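Local atomic coordinates of TonB-dependent siderophore receptor (Pseudomonas aeruginosa 39016, PDB entry 5NEC), a protein that probably imports ferric siderophores, and drugs conjugated to siderophores, across the outer membrane using energy transmitted by TonB. Residues G243-A247 and D258-V263; Q320-N325 and N388-P392; P425-T431 and E459-H465; D560-T564 and Q578-D582. All blocks are in the same frame, centred on the assembly; numbering follows the deposited sequence.

Contact 1. Residues G243-A247 and D258-V263; sequences GIPYA and DKPVNV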
loop_
_atom_site.group_PDB
_atom_site.type_symbol
_atom_site.label_atom_id
_atom_site.label_comp_id
_atom_site.label_asym_id
_atom_site.label_seq_id
_atom_site.Cartn_x
_atom_site.Cartn_y
_atom_site.Cartn_z
ATOM N N GLY A 243 13.037 -10.818 -10.569
ATOM C CA GLY A 243 11.885 -11.676 -10.854
ATOM C C GLY A 243 12.252 -12.812 -11.805
ATOM O O GLY A 243 13.428 -13.064 -12.069
ATOM N N ILE A 244 11.210 -13.471 -12.301
ATOM C CA ILE A 244 11.288 -14.714 -13.043
ATOM C C ILE A 244 10.533 -14.479 -14.332
ATOM O O ILE A 244 9.400 -13.973 -14.304
ATOM C CB ILE A 244 10.614 -15.852 -12.255
ATOM C CG1 ILE A 244 11.248 -16.003 -10.865
ATOM C CG2 ILE A 244 10.666 -17.185 -13.012
ATOM C CD1 ILE A 244 12.732 -16.325 -10.880
ATOM N N PRO A 245 11.152 -14.818 -15.480
ATOM C CA PRO A 245 10.464 -14.587 -16.750
ATOM C C PRO A 245 9.229 -15.484 -16.964
ATOM O O PRO A 245 9.168 -16.619 -16.462
ATOM C CB PRO A 245 11.535 -14.920 -17.801
ATOM C CG PRO A 245 12.476 -15.840 -17.111
ATOM C CD PRO A 245 12.459 -15.469 -15.665
ATOM N N TYR A 246 8.255 -14.948 -17.697
ATOM C CA TYR A 246 7.170 -15.747 -18.252
ATOM C C TYR A 246 7.750 -16.716 -19.283
ATOM O O TYR A 246 8.646 -16.361 -20.062
ATOM C CB TYR A 246 6.108 -14.874 -18.950
ATOM C CG TYR A 246 5.333 -13.976 -18.032
ATOM C CD1 TYR A 246 4.663 -14.492 -16.921
ATOM C CD2 TYR A 246 5.247 -12.597 -18.269
ATOM C CE1 TYR A 246 3.948 -13.655 -16.066
ATOM C CE2 TYR A 246 4.521 -11.765 -17.421
ATOM C CZ TYR A 246 3.878 -12.293 -16.324
ATOM O OH TYR A 246 3.156 -11.483 -15.473
ATOM N N ALA A 247 7.235 -17.945 -19.278
ATOM C CA ALA A 247 7.466 -18.880 -20.392
ATOM C C ALA A 247 6.940 -18.207 -21.654
ATOM O O ALA A 247 6.035 -17.365 -21.564
ATOM C CB ALA A 247 6.772 -20.217 -20.150
ATOM N N ASP A 258 0.488 -17.632 -20.891
ATOM C CA ASP A 258 1.736 -18.084 -20.251
ATOM C C ASP A 258 1.889 -17.668 -18.777
ATOM O O ASP A 258 1.359 -16.660 -18.347
ATOM C CB ASP A 258 2.956 -17.620 -21.047
ATOM C CG ASP A 258 3.308 -18.567 -22.202
ATOM O OD1 ASP A 258 3.339 -19.816 -22.000
ATOM O OD2 ASP A 258 3.611 -18.054 -23.302
ATOM N N LYS A 259 2.624 -18.484 -18.035
ATOM C CA LYS A 259 2.943 -18.259 -16.640
ATOM C C LYS A 259 4.484 -18.352 -16.409
ATOM O O LYS A 259 5.216 -18.723 -17.318
ATOM C CB LYS A 259 2.173 -19.266 -15.785
ATOM C CG LYS A 259 2.559 -20.717 -16.020
ATOM C CD LYS A 259 1.911 -21.605 -14.970
ATOM C CE LYS A 259 2.526 -22.990 -14.918
ATOM N NZ LYS A 259 2.584 -23.432 -13.485
ATOM N N PRO A 260 4.972 -17.991 -15.200
ATOM C CA PRO A 260 6.424 -17.975 -15.025
ATOM C C PRO A 260 7.075 -19.311 -15.295
ATOM O O PRO A 260 6.501 -20.327 -14.992
ATOM C CB PRO A 260 6.601 -17.582 -13.552
ATOM C CG PRO A 260 5.403 -16.769 -13.255
ATOM C CD PRO A 260 4.290 -17.424 -14.027
ATOM N N VAL A 261 8.264 -19.292 -15.875
ATOM C CA VAL A 261 9.053 -20.527 -16.040
ATOM C C VAL A 261 9.295 -21.212 -14.689
ATOM O O VAL A 261 9.291 -20.561 -13.662
ATOM C CB VAL A 261 10.386 -20.308 -16.778
ATOM C CG1 VAL A 261 10.132 -19.789 -18.187
ATOM C CG2 VAL A 261 11.305 -19.363 -16.013
ATOM N N ASN A 262 9.465 -22.527 -14.711
ATOM C CA ASN A 262 9.798 -23.302 -13.531
ATOM C C ASN A 262 11.306 -23.564 -13.507
ATOM O O ASN A 262 11.815 -24.375 -14.257
ATOM C CB ASN A 262 8.993 -24.592 -13.492
ATOM C CG ASN A 262 9.133 -25.331 -12.172
ATOM O OD1 ASN A 262 9.077 -24.733 -11.094
ATOM N ND2 ASN A 262 9.322 -26.648 -12.250
ATOM N N VAL A 263 12.004 -22.838 -12.646
ATOM C CA VAL A 263 13.445 -22.936 -12.462
ATOM C C VAL A 263 13.719 -23.055 -10.966
ATOM O O VAL A 263 12.798 -23.022 -10.156
ATOM C CB VAL A 263 14.175 -21.702 -13.051
ATOM C CG1 VAL A 263 14.014 -21.647 -14.574
ATOM C CG2 VAL A 263 13.707 -20.393 -12.417
#

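Contact 2. Residues Q320-N325 and N388-P392; sequences QGNINN and NKCNP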
loop_
_atom_site.group_PDB
_atom_site.type_symbol
_atom_site.label_atom_id
_atom_site.label_comp_id
_atom_site.label_asym_id
_atom_site.label_seq_id
_atom_site.Cartn_x
_atom_site.Cartn_y
_atom_site.Cartn_z
ATOM N N GLN A 320 12.074 -11.976 -25.618
ATOM C CA GLN A 320 12.866 -12.152 -26.824
ATOM C C GLN A 320 12.922 -13.616 -27.283
ATOM O O GLN A 320 13.378 -13.894 -28.368
ATOM C CB GLN A 320 14.289 -11.594 -26.604
ATOM C CG GLN A 320 14.355 -10.083 -26.495
ATOM C CD GLN A 320 13.627 -9.398 -27.650
ATOM O OE1 GLN A 320 13.860 -9.701 -28.820
ATOM N NE2 GLN A 320 12.728 -8.504 -27.321
ATOM N N GLY A 321 12.483 -14.543 -26.444
ATOM C CA GLY A 321 12.458 -15.942 -26.790
ATOM C C GLY A 321 13.763 -16.678 -26.584
ATOM O O GLY A 321 13.822 -17.863 -26.870
ATOM N N ASN A 322 14.787 -16.016 -26.028
ATOM C CA ASN A 322 16.065 -16.687 -25.710
ATOM C C ASN A 322 15.911 -17.818 -24.690
ATOM O O ASN A 322 16.719 -18.742 -24.681
ATOM C CB ASN A 322 17.106 -15.712 -25.166
ATOM C CG ASN A 322 17.359 -14.540 -26.086
ATOM O OD1 ASN A 322 17.611 -14.722 -27.267
ATOM N ND2 ASN A 322 17.309 -13.323 -25.543
ATOM N N ILE A 323 14.910 -17.729 -23.814
ATOM C CA ILE A 323 14.646 -18.786 -22.825
ATOM C C ILE A 323 14.356 -20.146 -23.449
ATOM O O ILE A 323 14.669 -21.172 -22.840
ATOM C CB ILE A 323 13.521 -18.428 -21.811
ATOM C CG1 ILE A 323 12.166 -18.173 -22.508
ATOM C CG2 ILE A 323 13.955 -17.231 -20.963
ATOM C CD1 ILE A 323 11.011 -18.020 -21.546
ATOM N N ASN A 324 13.810 -20.154 -24.657
ATOM C CA ASN A 324 13.561 -21.395 -25.367
ATOM C C ASN A 324 14.795 -22.117 -25.897
ATOM O O ASN A 324 14.656 -23.236 -26.361
ATOM C CB ASN A 324 12.524 -21.170 -26.473
ATOM C CG ASN A 324 11.170 -20.814 -25.901
ATOM O OD1 ASN A 324 10.724 -21.446 -24.971
ATOM N ND2 ASN A 324 10.543 -19.772 -26.407
ATOM N N ASN A 325 15.978 -21.502 -25.840
ATOM C CA ASN A 325 17.229 -22.213 -26.113
ATOM C C ASN A 325 18.093 -22.346 -24.861
ATOM O O ASN A 325 19.228 -22.776 -24.954
ATOM C CB ASN A 325 18.000 -21.548 -27.261
ATOM C CG ASN A 325 18.643 -20.212 -26.863
ATOM O OD1 ASN A 325 19.179 -20.053 -25.773
ATOM N ND2 ASN A 325 18.572 -19.249 -27.753
ATOM N N ASN A 388 19.916 -7.996 -28.508
ATOM C CA ASN A 388 19.223 -8.582 -27.342
ATOM C C ASN A 388 18.967 -10.105 -27.469
ATOM O O ASN A 388 18.138 -10.650 -26.733
ATOM C CB ASN A 388 17.894 -7.840 -27.134
ATOM C CG ASN A 388 17.010 -7.860 -28.365
ATOM O OD1 ASN A 388 17.219 -8.640 -29.284
ATOM N ND2 ASN A 388 16.000 -7.015 -28.372
ATOM N N LYS A 389 19.686 -10.787 -28.374
ATOM C CA LYS A 389 19.553 -12.241 -28.547
ATOM C C LYS A 389 20.742 -12.976 -27.945
ATOM O O LYS A 389 21.851 -12.451 -27.911
ATOM C CB LYS A 389 19.400 -12.602 -30.030
ATOM C CG LYS A 389 18.221 -11.929 -30.729
ATOM C CD LYS A 389 16.913 -12.413 -30.128
ATOM C CE LYS A 389 15.708 -11.951 -30.934
ATOM N NZ LYS A 389 15.440 -10.497 -30.746
ATOM N N CYS A 390 20.481 -14.202 -27.498
ATOM C CA CYS A 390 21.398 -15.015 -26.678
ATOM C C CYS A 390 21.219 -16.483 -27.017
ATOM O O CYS A 390 20.153 -16.894 -27.442
ATOM C CB CYS A 390 21.054 -14.936 -25.183
ATOM S SG CYS A 390 21.265 -13.355 -24.425
ATOM N N ASN A 391 22.252 -17.258 -26.729
ATOM C CA ASN A 391 22.169 -18.725 -26.754
ATOM C C ASN A 391 23.311 -19.206 -25.834
ATOM O O ASN A 391 24.117 -18.382 -25.376
ATOM C CB ASN A 391 22.290 -19.268 -28.197
ATOM C CG ASN A 391 23.553 -18.821 -28.884
ATOM O OD1 ASN A 391 24.663 -19.009 -28.368
ATOM N ND2 ASN A 391 23.407 -18.173 -30.028
ATOM N N PRO A 392 23.376 -20.515 -25.546
ATOM C CA PRO A 392 24.408 -20.979 -24.601
ATOM C C PRO A 392 25.872 -20.652 -24.927
ATOM O O PRO A 392 26.679 -20.511 -24.023
ATOM C CB PRO A 392 24.147 -22.485 -24.510
ATOM C CG PRO A 392 22.660 -22.579 -24.689
ATOM C CD PRO A 392 22.369 -21.567 -25.781
#

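Contact 3. Residues P425-T431 and E459-H465; sequences PLNTVGT and ETTAKNH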
loop_
_atom_site.group_PDB
_atom_site.type_symbol
_atom_site.label_atom_id
_atom_site.label_comp_id
_atom_site.label_asym_id
_atom_site.label_seq_id
_atom_site.Cartn_x
_atom_site.Cartn_y
_atom_site.Cartn_z
ATOM N N PRO A 425 16.035 15.436 -18.674
ATOM C CA PRO A 425 14.851 15.009 -17.958
ATOM C C PRO A 425 13.511 15.496 -18.507
ATOM O O PRO A 425 13.471 16.460 -19.245
ATOM C CB PRO A 425 15.066 15.621 -16.571
ATOM C CG PRO A 425 15.800 16.865 -16.849
ATOM C CD PRO A 425 16.670 16.599 -18.029
ATOM N N LEU A 426 12.432 14.829 -18.103
ATOM C CA LEU A 426 11.087 15.373 -18.255
ATOM C C LEU A 426 10.763 16.041 -16.925
ATOM O O LEU A 426 10.750 15.367 -15.885
ATOM C CB LEU A 426 10.065 14.276 -18.571
ATOM C CG LEU A 426 8.574 14.636 -18.552
ATOM C CD1 LEU A 426 8.244 15.668 -19.621
ATOM C CD2 LEU A 426 7.764 13.358 -18.775
ATOM N N ASN A 427 10.537 17.355 -16.959
ATOM C CA ASN A 427 10.267 18.151 -15.771
ATOM C C ASN A 427 8.831 18.621 -15.791
ATOM O O ASN A 427 8.424 19.293 -16.722
ATOM C CB ASN A 427 11.158 19.386 -15.733
ATOM C CG ASN A 427 12.618 19.055 -15.521
ATOM O OD1 ASN A 427 12.986 17.983 -15.028
ATOM N ND2 ASN A 427 13.472 19.983 -15.912
ATOM N N THR A 428 8.078 18.304 -14.753
ATOM C CA THR A 428 6.665 18.609 -14.696
ATOM C C THR A 428 6.326 19.424 -13.444
ATOM O O THR A 428 6.763 19.081 -12.348
ATOM C CB THR A 428 5.847 17.305 -14.675
ATOM O OG1 THR A 428 6.317 16.421 -15.711
ATOM C CG2 THR A 428 4.348 17.599 -14.859
ATOM N N VAL A 429 5.549 20.493 -13.618
ATOM C CA VAL A 429 5.054 21.302 -12.507
ATOM C C VAL A 429 3.524 21.234 -12.510
ATOM O O VAL A 429 2.895 21.673 -13.473
ATOM C CB VAL A 429 5.537 22.763 -12.619
ATOM C CG1 VAL A 429 4.919 23.630 -11.523
ATOM C CG2 VAL A 429 7.065 22.814 -12.557
ATOM N N GLY A 430 2.944 20.687 -11.435
ATOM C CA GLY A 430 1.473 20.537 -11.277
ATOM C C GLY A 430 0.893 21.374 -10.141
ATOM O O GLY A 430 1.507 21.494 -9.100
ATOM N N THR A 431 -0.281 21.960 -10.367
ATOM C CA THR A 431 -1.023 22.745 -9.367
ATOM C C THR A 431 -2.390 22.103 -9.212
ATOM O O THR A 431 -2.984 21.688 -10.210
ATOM C CB THR A 431 -1.211 24.205 -9.834
ATOM O OG1 THR A 431 0.025 24.892 -9.711
ATOM C CG2 THR A 431 -2.256 24.968 -9.017
ATOM N N GLU A 459 -3.731 22.093 -13.032
ATOM C CA GLU A 459 -2.909 22.752 -14.080
ATOM C C GLU A 459 -1.542 22.120 -14.092
ATOM O O GLU A 459 -0.929 22.066 -13.041
ATOM C CB GLU A 459 -2.672 24.232 -13.785
ATOM C CG GLU A 459 -3.902 25.104 -13.726
ATOM C CD GLU A 459 -3.561 26.602 -13.709
ATOM O OE1 GLU A 459 -2.690 27.041 -14.498
ATOM O OE2 GLU A 459 -4.166 27.349 -12.907
ATOM N N THR A 460 -1.056 21.656 -15.250
ATOM C CA THR A 460 0.324 21.137 -15.377
ATOM C C THR A 460 1.084 21.748 -16.539
ATOM O O THR A 460 0.509 22.097 -17.549
ATOM C CB THR A 460 0.415 19.591 -15.540
ATOM O OG1 THR A 460 -0.292 19.188 -16.712
ATOM C CG2 THR A 460 -0.147 18.869 -14.342
ATOM N N THR A 461 2.400 21.845 -16.373
ATOM C CA THR A 461 3.318 22.220 -17.431
ATOM C C THR A 461 4.432 21.210 -17.425
ATOM O O THR A 461 5.026 20.974 -16.395
ATOM C CB THR A 461 3.873 23.627 -17.189
ATOM O OG1 THR A 461 2.797 24.556 -17.303
ATOM C CG2 THR A 461 4.933 24.005 -18.205
ATOM N N ALA A 462 4.704 20.613 -18.575
ATOM C CA ALA A 462 5.751 19.598 -18.710
ATOM C C ALA A 462 6.781 20.115 -19.699
ATOM O O ALA A 462 6.427 20.520 -20.814
ATOM C CB ALA A 462 5.168 18.281 -19.201
ATOM N N LYS A 463 8.044 20.127 -19.281
ATOM C CA LYS A 463 9.151 20.461 -20.152
ATOM C C LYS A 463 9.973 19.213 -20.379
ATOM O O LYS A 463 10.518 18.638 -19.439
ATOM C CB LYS A 463 10.007 21.563 -19.550
ATOM C CG LYS A 463 9.347 22.905 -19.651
ATOM C CD LYS A 463 10.044 23.935 -18.791
ATOM C CE LYS A 463 9.260 25.233 -18.724
ATOM N NZ LYS A 463 10.154 26.410 -18.951
ATOM N N ASN A 464 10.061 18.800 -21.638
ATOM C CA ASN A 464 10.773 17.588 -21.993
ATOM C C ASN A 464 12.070 17.928 -22.696
ATOM O O ASN A 464 12.075 18.332 -23.857
ATOM C CB ASN A 464 9.906 16.729 -22.898
ATOM C CG ASN A 464 10.514 15.381 -23.182
ATOM O OD1 ASN A 464 11.469 14.948 -22.539
ATOM N ND2 ASN A 464 9.965 14.709 -24.165
ATOM N N HIS A 465 13.171 17.734 -21.986
ATOM C CA HIS A 465 14.517 17.924 -22.527
ATOM C C HIS A 465 15.037 16.654 -23.221
ATOM O O HIS A 465 16.168 16.653 -23.723
ATOM C CB HIS A 465 15.472 18.394 -21.400
ATOM C CG HIS A 465 14.997 19.643 -20.709
ATOM N ND1 HIS A 465 15.102 20.902 -21.271
ATOM C CD2 HIS A 465 14.355 19.813 -19.533
ATOM C CE1 HIS A 465 14.557 21.791 -20.467
ATOM N NE2 HIS A 465 14.107 21.159 -19.399
#

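Contact 4. Residues D560-T564 and Q578-D582; sequences DKDNT and QSRVD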
loop_
_atom_site.group_PDB
_atom_site.type_symbol
_atom_site.label_atom_id
_atom_site.label_comp_id
_atom_site.label_asym_id
_atom_site.label_seq_id
_atom_site.Cartn_x
_atom_site.Cartn_y
_atom_site.Cartn_z
ATOM N N ASP A 560 -18.907 0.822 -12.730
ATOM C CA ASP A 560 -18.937 0.981 -14.192
ATOM C C ASP A 560 -18.034 2.135 -14.538
ATOM O O ASP A 560 -18.137 3.190 -13.920
ATOM C CB ASP A 560 -20.357 1.301 -14.705
ATOM C CG ASP A 560 -21.261 0.077 -14.787
ATOM O OD1 ASP A 560 -20.775 -1.081 -14.779
ATOM O OD2 ASP A 560 -22.486 0.281 -14.875
ATOM N N LYS A 561 -17.178 1.942 -15.539
ATOM C CA LYS A 561 -16.246 2.973 -15.957
ATOM C C LYS A 561 -16.243 3.122 -17.472
ATOM O O LYS A 561 -16.111 2.134 -18.186
ATOM C CB LYS A 561 -14.862 2.617 -15.453
ATOM C CG LYS A 561 -13.838 3.733 -15.569
ATOM C CD LYS A 561 -12.635 3.458 -14.677
ATOM C CE LYS A 561 -13.053 3.304 -13.218
ATOM N NZ LYS A 561 -11.974 3.642 -12.251
ATOM N N ASP A 562 -16.410 4.362 -17.941
ATOM C CA ASP A 562 -16.323 4.717 -19.363
ATOM C C ASP A 562 -14.987 5.401 -19.653
ATOM O O ASP A 562 -14.485 6.155 -18.822
ATOM C CB ASP A 562 -17.498 5.622 -19.771
ATOM C CG ASP A 562 -18.756 4.825 -20.112
ATOM O OD1 ASP A 562 -18.675 3.592 -20.284
ATOM O OD2 ASP A 562 -19.842 5.423 -20.230
ATOM N N ASN A 563 -14.423 5.119 -20.833
ATOM C CA ASN A 563 -13.076 5.565 -21.242
ATOM C C ASN A 563 -12.004 5.087 -20.252
ATOM O O ASN A 563 -11.208 5.861 -19.732
ATOM C CB ASN A 563 -13.036 7.084 -21.484
ATOM C CG ASN A 563 -13.936 7.514 -22.641
ATOM O OD1 ASN A 563 -14.301 6.707 -23.497
ATOM N ND2 ASN A 563 -14.283 8.795 -22.680
ATOM N N THR A 564 -12.004 3.773 -20.043
ATOM C CA THR A 564 -11.255 3.114 -18.983
ATOM C C THR A 564 -9.760 3.126 -19.314
ATOM O O THR A 564 -8.943 3.123 -18.415
ATOM C CB THR A 564 -11.828 1.675 -18.756
ATOM O OG1 THR A 564 -11.565 1.197 -17.425
ATOM C CG2 THR A 564 -11.352 0.657 -19.817
ATOM N N GLN A 578 -14.410 0.912 -21.912
ATOM C CA GLN A 578 -15.465 0.640 -20.947
ATOM C C GLN A 578 -15.211 -0.624 -20.087
ATOM O O GLN A 578 -14.918 -1.697 -20.624
ATOM C CB GLN A 578 -16.795 0.514 -21.681
ATOM C CG GLN A 578 -18.004 0.279 -20.788
ATOM C CD GLN A 578 -19.280 0.005 -21.570
ATOM O OE1 GLN A 578 -19.256 -0.178 -22.786
ATOM N NE2 GLN A 578 -20.397 -0.071 -20.865
ATOM N N SER A 579 -15.344 -0.506 -18.762
ATOM C CA SER A 579 -15.137 -1.649 -17.850
ATOM C C SER A 579 -16.215 -1.777 -16.771
ATOM O O SER A 579 -16.879 -0.808 -16.410
ATOM C CB SER A 579 -13.742 -1.605 -17.201
ATOM O OG SER A 579 -13.572 -0.469 -16.387
ATOM N N ARG A 580 -16.383 -2.994 -16.267
ATOM C CA ARG A 580 -17.301 -3.267 -15.174
ATOM C C ARG A 580 -16.643 -4.198 -14.167
ATOM O O ARG A 580 -16.002 -5.171 -14.556
ATOM C CB ARG A 580 -18.590 -3.904 -15.693
ATOM C CG ARG A 580 -19.661 -4.108 -14.632
ATOM C CD ARG A 580 -20.738 -5.078 -15.071
ATOM N NE ARG A 580 -21.223 -4.805 -16.425
ATOM C CZ ARG A 580 -22.087 -3.847 -16.766
ATOM N NH1 ARG A 580 -22.598 -3.015 -15.860
ATOM N NH2 ARG A 580 -22.441 -3.719 -18.043
ATOM N N VAL A 581 -16.810 -3.892 -12.882
ATOM C CA VAL A 581 -16.465 -4.806 -11.798
ATOM C C VAL A 581 -17.691 -4.976 -10.914
ATOM O O VAL A 581 -18.205 -4.003 -10.369
ATOM C CB VAL A 581 -15.293 -4.287 -10.946
ATOM C CG1 VAL A 581 -14.905 -5.302 -9.876
ATOM C CG2 VAL A 581 -14.103 -3.963 -11.829
ATOM N N ASP A 582 -18.169 -6.210 -10.811
ATOM C CA ASP A 582 -19.200 -6.597 -9.844
ATOM C C ASP A 582 -18.512 -7.421 -8.768
ATOM O O ASP A 582 -17.634 -8.239 -9.073
ATOM C CB ASP A 582 -20.298 -7.443 -10.498
ATOM C CG ASP A 582 -21.050 -6.697 -11.602
ATOM O OD1 ASP A 582 -21.186 -5.453 -11.532
ATOM O OD2 ASP A 582 -21.509 -7.355 -12.558
#

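Contact 1. Residues G243-A247 and D258-V263
Two backbone hydrogen bonds hold Ile244-Ala247 against Asp258-Val263, and both are nearly straight. Val261 N donates to Pro245 O (2.9 Å, 167°) and Ala247 N to Lys259 O (2.9 Å, 165°). They frame a single beta bridge between Tyr246 and Pro260, whose CA atoms lie 4.0 Å apart. Pro260 has no amide hydrogen to give; its CA instead makes a CA-H...O contact of 3.4 Å with Pro245 O, which thus receives two approaches. Ala247 O and Asp258 OD2, 3.1 Å apart, are both acceptors and do not bond. Arg252 reconciles them, forming a salt bridge with Asp258 and a hydrogen bond with Ala247 O, while Ser249 binds Asp258 OD1. The hydroxyl of Tyr246 is engaged by Tyr712 O. Apolar packing flanks the bridge: Ile244 CG2 meets Val261 CG2 at 3.8 Å, Pro245 CG meets Val261 CG2 at 3.9 Å, and Ala247 CB meets Val261 CG1 at 3.9 Å. Strand 244-245 is the edge of a small three-stranded antiparallel sheet within the loops of the barrel; Ile244 pairs with Ala717 of strand 716-719, and Pro260 packs on Phe708 of strand 708-711 and on Val675 of strand 674-688.

Contact 2. Residues Q320-N325 and N388-P392
Lys389 NZ donates to Gln320 OE1 at 2.6 Å and, within its own segment, to Asn388 OD1 at 3.0 Å, so one ammonium group ties together two amide side chains. Two asparagines then read the backbone of Asn388-Cys390. Asn322 acts as both donor and acceptor: its ND2 gives a bond to Asn388 O (3.0 Å, 162°), and its OD1 takes a weak one from Cys390 N (2.9 Å, 146°). ND2 of Asn322 also binds Asp317. Further along, Asn325 ND2 reaches Cys390 O (2.9 Å, 162°). A 3-10 segment, 322-325, with Asn325 N bonded to Asn322 O at 3.1 Å, brings both asparagines to the same strip of backbone. Packing is modest: Asn322 CG lies 3.8 Å from Cys390 CB. The contact ties the loop between strands 296-316 and 327-354 to the loop between strands 357-379 and 403-405; the Cys390-Cys403 disulfide fastens the second loop to strand 403-405, while Trp329 of strand 327-354 lies against Gln320, Asn322 and Asn388.

Contact 3. Residues P425-T431 and E459-H465
Pro425 opens the pairing from just outside the strand: its O accepts a hydrogen bond from His465 N (3.0 Å), and its CD lies 4.0 Å from His465 CB. Leu426, opposite Asn464 in a non-hydrogen-bonded pair, reaches across with CD1 to Ala462 CB (4.1 Å) and Asn464 CB (3.8 Å). Asn427 and Lys463 form the first hydrogen-bonded pair of the ladder: Asn427 N donates to Lys463 O at 2.8 Å (178°) and Asn427 O accepts from Lys463 N at 2.7 Å. Thr428 sits opposite Ala462, with CA atoms 4.2 Å apart, and its CA makes a CA-H...O contact of 3.3 Å with Thr461 O. Val429 and Thr461 exchange two bonds, N to O and O to N, each 2.9 Å. Gly430 faces Thr460, its CA 3.8 Å from Thr460 CG2. Thr431 closes the segment with bonds from its N to Glu459 O (2.8 Å) and from Glu459 N to its O (2.9 Å). One face carries Leu426, Thr428, Thr460, Ala462 and Asn464; the other carries Asn427, Val429, Thr431, Glu459, Thr461 and Lys463. Strand 357-379 on one flank and strand 471-488 on the other continue the sheet. With strand axes 4.6 Å apart and antiparallel at 169°, this is the open end of the hairpin 426-444/447-464, a repeating unit of the transmembrane beta-barrel of TonB-dependent receptors.

Contact 4. Residues D560-T564 and Q578-D582
Strands 550-561 and 579-589 are antiparallel neighbours in the beta-barrel, and this contact lies where their pairing gives way to a loop; residues 565-577 of that loop are not modelled. The backbone bonding centres on the hydrogen-bonded pair Lys561-Ser579: Lys561 N donates to Ser579 O (2.9 Å, 161°) and Ser579 N to Lys561 O (2.8 Å, 163°). CA-H...O contacts accompany it, from Asp560 CA to Ser579 O at 3.5 Å and from Gln578 CA to Lys561 O at 3.2 Å. Beyond Lys561 the chain turns at Asn563, whose phi/psi of 57°/55° is a left-handed conformation, and this brings Thr564 back toward Ser579.

Charge acts on the face bearing Asp560 and Arg580, a non-hydrogen-bonded pair with CA atoms 4.7 Å apart. Asp560 OD1 and Arg580 NH1 form a salt bridge of 2.9 Å, and a bound C8E detergent lies about 4 Å from the Asp560 side chain, consistent with an outward-facing surface. The opposite face carries Lys561 and Ser579 and meets Phe100 of strand 100-101, in the plug-domain sequence range; Lys561 makes a cation-pi interaction with that ring. Side-chain hydroxyls supply the remaining bond: Thr564 OG1 and Ser579 OG lie 2.8 Å apart, and either could be the donor.

Overall arrangement
The contacts follow one another along the chain, each closing before the next opens, and all belong to the beta-barrel part of the receptor. Contacts 1 and 2 form one neighbourhood: their centres are 14 Å apart, and Ile323 packs its CD1 3.2 Å from Tyr246 O and 3.9 Å from Val261 CG1, joining two loop systems. Contacts 3 and 4 share the large antiparallel barrel sheet but involve different strand pairs; their centres are 30 Å apart and their nearest atoms about 17 Å. Contacts 1 and 3 have centres 37 Å apart, and the centre of contact 2 lies about 39 Å from the centres of both contact 3 and contact 4. Loop-to-loop ties thus complement strand pairing in the barrel wall.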